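Local atomic coordinates of amphinase-2 (Rana pipiens, PDB entry 2P7S), a protein that hydrolyses RNA as a cytotoxic endonuclease of the pancreatic ribonuclease family, cleaving poly(U), poly(C) and pyrimidine-adenosine dinucleotides. Residues Gln73-Thr78 with Asn91-Ile96. Sequence-based numbering, arbitrary orientation. Where two conformers were deposited one is given.
Sequences QFTLTT and NTTNFI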
ATOM      1  N   GLN A  73       0.737  10.405  -9.113  1.00 43.83           N
ATOM      2  CA  GLN A  73      -0.010  10.383  -7.859  1.00 43.60           C
ATOM      3  C   GLN A  73      -1.036   9.253  -7.889  1.00 41.88           C
ATOM      4  O   GLN A  73      -1.561   8.913  -8.950  1.00 42.40           O
ATOM      5  CB  GLN A  73      -0.750  11.710  -7.641  1.00 45.57           C
ATOM      6  CG  GLN A  73       0.127  12.951  -7.520  1.00 48.56           C
ATOM      7  CD  GLN A  73      -0.679  14.188  -7.128  1.00 50.46           C
ATOM      8  OE1 GLN A  73      -1.212  14.269  -6.021  1.00 50.60           O
ATOM      9  NE2 GLN A  73      -0.775  15.151  -8.040  1.00 51.15           N
ATOM     10  N   PHE A  74      -1.323   8.675  -6.726  1.00 38.95           N
ATOM     11  CA  PHE A  74      -2.311   7.602  -6.632  1.00 36.43           C
ATOM     12  C   PHE A  74      -3.370   7.953  -5.598  1.00 34.89           C
ATOM     13  O   PHE A  74      -3.155   8.820  -4.755  1.00 35.91           O
ATOM     14  CB  PHE A  74      -1.659   6.277  -6.215  1.00 36.96           C
ATOM     15  CG  PHE A  74      -0.621   5.779  -7.172  1.00 35.98           C
ATOM     16  CD1 PHE A  74       0.666   6.309  -7.163  1.00 37.25           C
ATOM     17  CD2 PHE A  74      -0.930   4.781  -8.088  1.00 35.77           C
ATOM     18  CE1 PHE A  74       1.631   5.848  -8.054  1.00 36.31           C
ATOM     19  CE2 PHE A  74       0.027   4.314  -8.984  1.00 35.77           C
ATOM     20  CZ  PHE A  74       1.310   4.849  -8.965  1.00 35.68           C
ATOM     21  N   THR A  75      -4.513   7.279  -5.677  1.00 33.59           N
ATOM     22  CA  THR A  75      -5.599   7.473  -4.719  1.00 33.47           C
ATOM     23  C   THR A  75      -5.235   6.542  -3.567  1.00 31.66           C
ATOM     24  O   THR A  75      -5.077   5.335  -3.772  1.00 27.95           O
ATOM     25  CB  THR A  75      -6.950   7.048  -5.313  1.00 35.99           C
ATOM     26  OG1 THR A  75      -7.208   7.814  -6.494  1.00 39.51           O
ATOM     27  CG2 THR A  75      -8.070   7.279  -4.310  1.00 35.80           C
ATOM     28  N   LEU A  76      -5.109   7.101  -2.365  1.00 30.14           N
ATOM     29  CA  LEU A  76      -4.695   6.335  -1.192  1.00 29.15           C
ATOM     30  C   LEU A  76      -5.621   6.355   0.014  1.00 30.38           C
ATOM     31  O   LEU A  76      -6.053   7.418   0.452  1.00 33.20           O
ATOM     32  CB  LEU A  76      -3.340   6.850  -0.722  1.00 28.95           C
ATOM     33  CG  LEU A  76      -2.224   6.954  -1.754  1.00 27.22           C
ATOM     34  CD1 LEU A  76      -1.133   7.861  -1.207  1.00 27.77           C
ATOM     35  CD2 LEU A  76      -1.683   5.569  -2.070  1.00 25.53           C
ATOM     36  N   THR A  77      -5.904   5.173   0.557  1.00 25.70           N
ATOM     37  CA  THR A  77      -6.725   5.058   1.753  1.00 24.33           C
ATOM     38  C   THR A  77      -5.822   4.607   2.891  1.00 23.34           C
ATOM     39  O   THR A  77      -5.143   3.585   2.798  1.00 19.52           O
ATOM     40  CB  THR A  77      -7.848   4.028   1.589  1.00 24.08           C
ATOM     41  OG1 THR A  77      -8.812   4.525   0.660  1.00 23.88           O
ATOM     42  CG2 THR A  77      -8.524   3.756   2.928  1.00 25.60           C
ATOM     43  N   THR A  78      -5.800   5.381   3.965  1.00 23.23           N
ATOM     44  CA  THR A  78      -4.980   5.025   5.105  1.00 21.80           C
ATOM     45  C   THR A  78      -5.894   4.638   6.264  1.00 20.86           C
ATOM     46  O   THR A  78      -6.814   5.375   6.604  1.00 22.11           O
ATOM     47  CB  THR A  78      -4.063   6.212   5.514  1.00 22.66           C
ATOM     48  OG1 THR A  78      -3.106   6.448   4.473  1.00 23.64           O
ATOM     49  CG2 THR A  78      -3.327   5.903   6.808  1.00 23.65           C
ATOM     50  N   ASN A  91      -8.692   9.377   3.066  1.00 30.79           N
ATOM     51  CA  ASN A  91      -8.320   9.171   1.676  0.50 31.24           C
ATOM     52  C   ASN A  91      -7.690  10.428   1.110  1.00 32.88           C
ATOM     53  O   ASN A  91      -8.201  11.534   1.309  1.00 29.40           O
ATOM     54  CB  ASN A  91      -9.548   8.812   0.846  0.50 33.36           C
ATOM     55  CG  ASN A  91      -9.342   9.077  -0.630  0.50 33.43           C
ATOM     56  OD1 ASN A  91      -8.503   8.452  -1.276  0.50 35.09           O
ATOM     57  ND2 ASN A  91     -10.106  10.016  -1.169  0.50 33.15           N
ATOM     58  N   THR A  92      -6.585  10.255   0.398  1.00 32.77           N
ATOM     59  CA  THR A  92      -5.883  11.374  -0.205  1.00 35.28           C
ATOM     60  C   THR A  92      -5.287  10.926  -1.527  1.00 36.33           C
ATOM     61  O   THR A  92      -5.201   9.731  -1.811  1.00 36.52           O
ATOM     62  CB  THR A  92      -4.717  11.854   0.680  1.00 37.06           C
ATOM     63  OG1 THR A  92      -3.702  10.841   0.713  1.00 37.53           O
ATOM     64  CG2 THR A  92      -5.193  12.131   2.107  1.00 37.39           C
ATOM     65  N   THR A  93      -4.897  11.893  -2.342  1.00 38.24           N
ATOM     66  CA  THR A  93      -4.254  11.604  -3.614  1.00 38.94           C
ATOM     67  C   THR A  93      -2.879  12.198  -3.386  1.00 38.76           C
ATOM     68  O   THR A  93      -2.755  13.338  -2.922  1.00 38.37           O
ATOM     69  CB  THR A  93      -4.933  12.318  -4.788  1.00 40.61           C
ATOM     70  OG1 THR A  93      -4.872  13.733  -4.583  1.00 45.77           O
ATOM     71  CG2 THR A  93      -6.382  11.878  -4.910  1.00 38.92           C
ATOM     72  N   ASN A  94      -1.841  11.432  -3.681  1.00 37.31           N
ATOM     73  CA  ASN A  94      -0.493  11.919  -3.449  1.00 37.53           C
ATOM     74  C   ASN A  94       0.476  10.939  -4.077  1.00 37.35           C
ATOM     75  O   ASN A  94       0.070   9.902  -4.608  1.00 37.47           O
ATOM     76  CB  ASN A  94      -0.240  11.984  -1.940  1.00 38.26           C
ATOM     77  CG  ASN A  94       0.882  12.936  -1.569  1.00 39.06           C
ATOM     78  OD1 ASN A  94       1.690  13.329  -2.411  1.00 40.81           O
ATOM     79  ND2 ASN A  94       0.937  13.307  -0.294  1.00 39.33           N
ATOM     80  N   PHE A  95       1.758  11.274  -4.025  1.00 36.10           N
ATOM     81  CA  PHE A  95       2.778  10.391  -4.554  1.00 35.62           C
ATOM     82  C   PHE A  95       3.035   9.442  -3.394  1.00 34.73           C
ATOM     83  O   PHE A  95       2.522   9.653  -2.289  1.00 32.37           O
ATOM     84  CB  PHE A  95       4.071  11.153  -4.868  1.00 39.37           C
ATOM     85  CG  PHE A  95       3.868  12.408  -5.666  1.00 43.10           C
ATOM     86  CD1 PHE A  95       3.438  13.580  -5.048  1.00 45.14           C
ATOM     87  CD2 PHE A  95       4.106  12.419  -7.038  1.00 44.15           C
ATOM     88  CE1 PHE A  95       3.247  14.748  -5.787  1.00 45.96           C
ATOM     89  CE2 PHE A  95       3.918  13.578  -7.785  1.00 44.73           C
ATOM     90  CZ  PHE A  95       3.488  14.746  -7.158  1.00 45.94           C
ATOM     91  N   ILE A  96       3.812   8.396  -3.637  1.00 30.28           N
ATOM     92  CA  ILE A  96       4.134   7.465  -2.573  1.00 29.66           C
ATOM     93  C   ILE A  96       5.617   7.170  -2.607  1.00 29.49           C
ATOM     94  O   ILE A  96       6.278   7.347  -3.631  1.00 29.50           O
ATOM     95  CB  ILE A  96       3.340   6.138  -2.689  1.00 28.65           C
ATOM     96  CG1 ILE A  96       3.651   5.442  -4.020  1.00 29.73           C
ATOM     97  CG2 ILE A  96       1.852   6.424  -2.550  1.00 27.08           C
ATOM     98  CD1 ILE A  96       2.973   4.079  -4.179  1.00 29.01           C
TER
HETATM   99  O   HOH W   1      -4.218   8.634   2.477  1.00 29.62           O
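In amphinase-2 the antiparallel hairpin of strands 74-83 and 86-101 offers a compact example of how a two-stranded ladder sorts its side chains: F74, L76, T92 and N94 lie on one face, T75, T77, N91 and T93 on the other. F74 pairs with N94 and L76 with T92 as hydrogen-bonded pairs, whereas T75 opposite T93 and T77 opposite N91 are non-hydrogen-bonded. The bond from L76 N to T92 O, 2.7 Å, runs almost along the C=O axis; its return, T92 N to L76 O, lies in the carbonyl plane. L76 O also accepts a hydrogen from a water that joins the hydroxyls of T78 and T92.

Past N94 the side chains of F95 and I96 part company. The CB of F95 is directed away from 73-78, yet the ring swings back to Q73. Q73, its CG beside the backbone N and its chain extended from there, lays that methylene over one face of the F95 ring. CG stands 3.8 Å from the ring centroid and only 9° off the normal, a CH-pi contact, with the terminal amide tilted 16° from the ring plane. K113 adds a cation-pi contact to F95. N94 OD1 accepts a hydrogen bond from F95 N, 2.6 Å long, the donor standing above the carbonyl plane. An alanine here removes the ring, and would probably leave the Q73 methylene and K113 less firmly held.

The CB of I96, by contrast, is directed toward 73-78. I96 CG2 sits against both L76 methyls, 3.6 Å from CD1 and 3.7 Å from CD2, while I96 CD1 approaches the F74 ring obliquely, a looser contact at 4.4 Å from CD1 of F74. I48 of strand 45-49 touches F74, L76 and I96. Dispersive packing thus ties the hairpin to a strand carrying T46, a substrate-binding residue by similarity, whereas the partly exposed F95 ring turns its pi electrons to a C-H of Q73 and probably interacts electrostatically with K113.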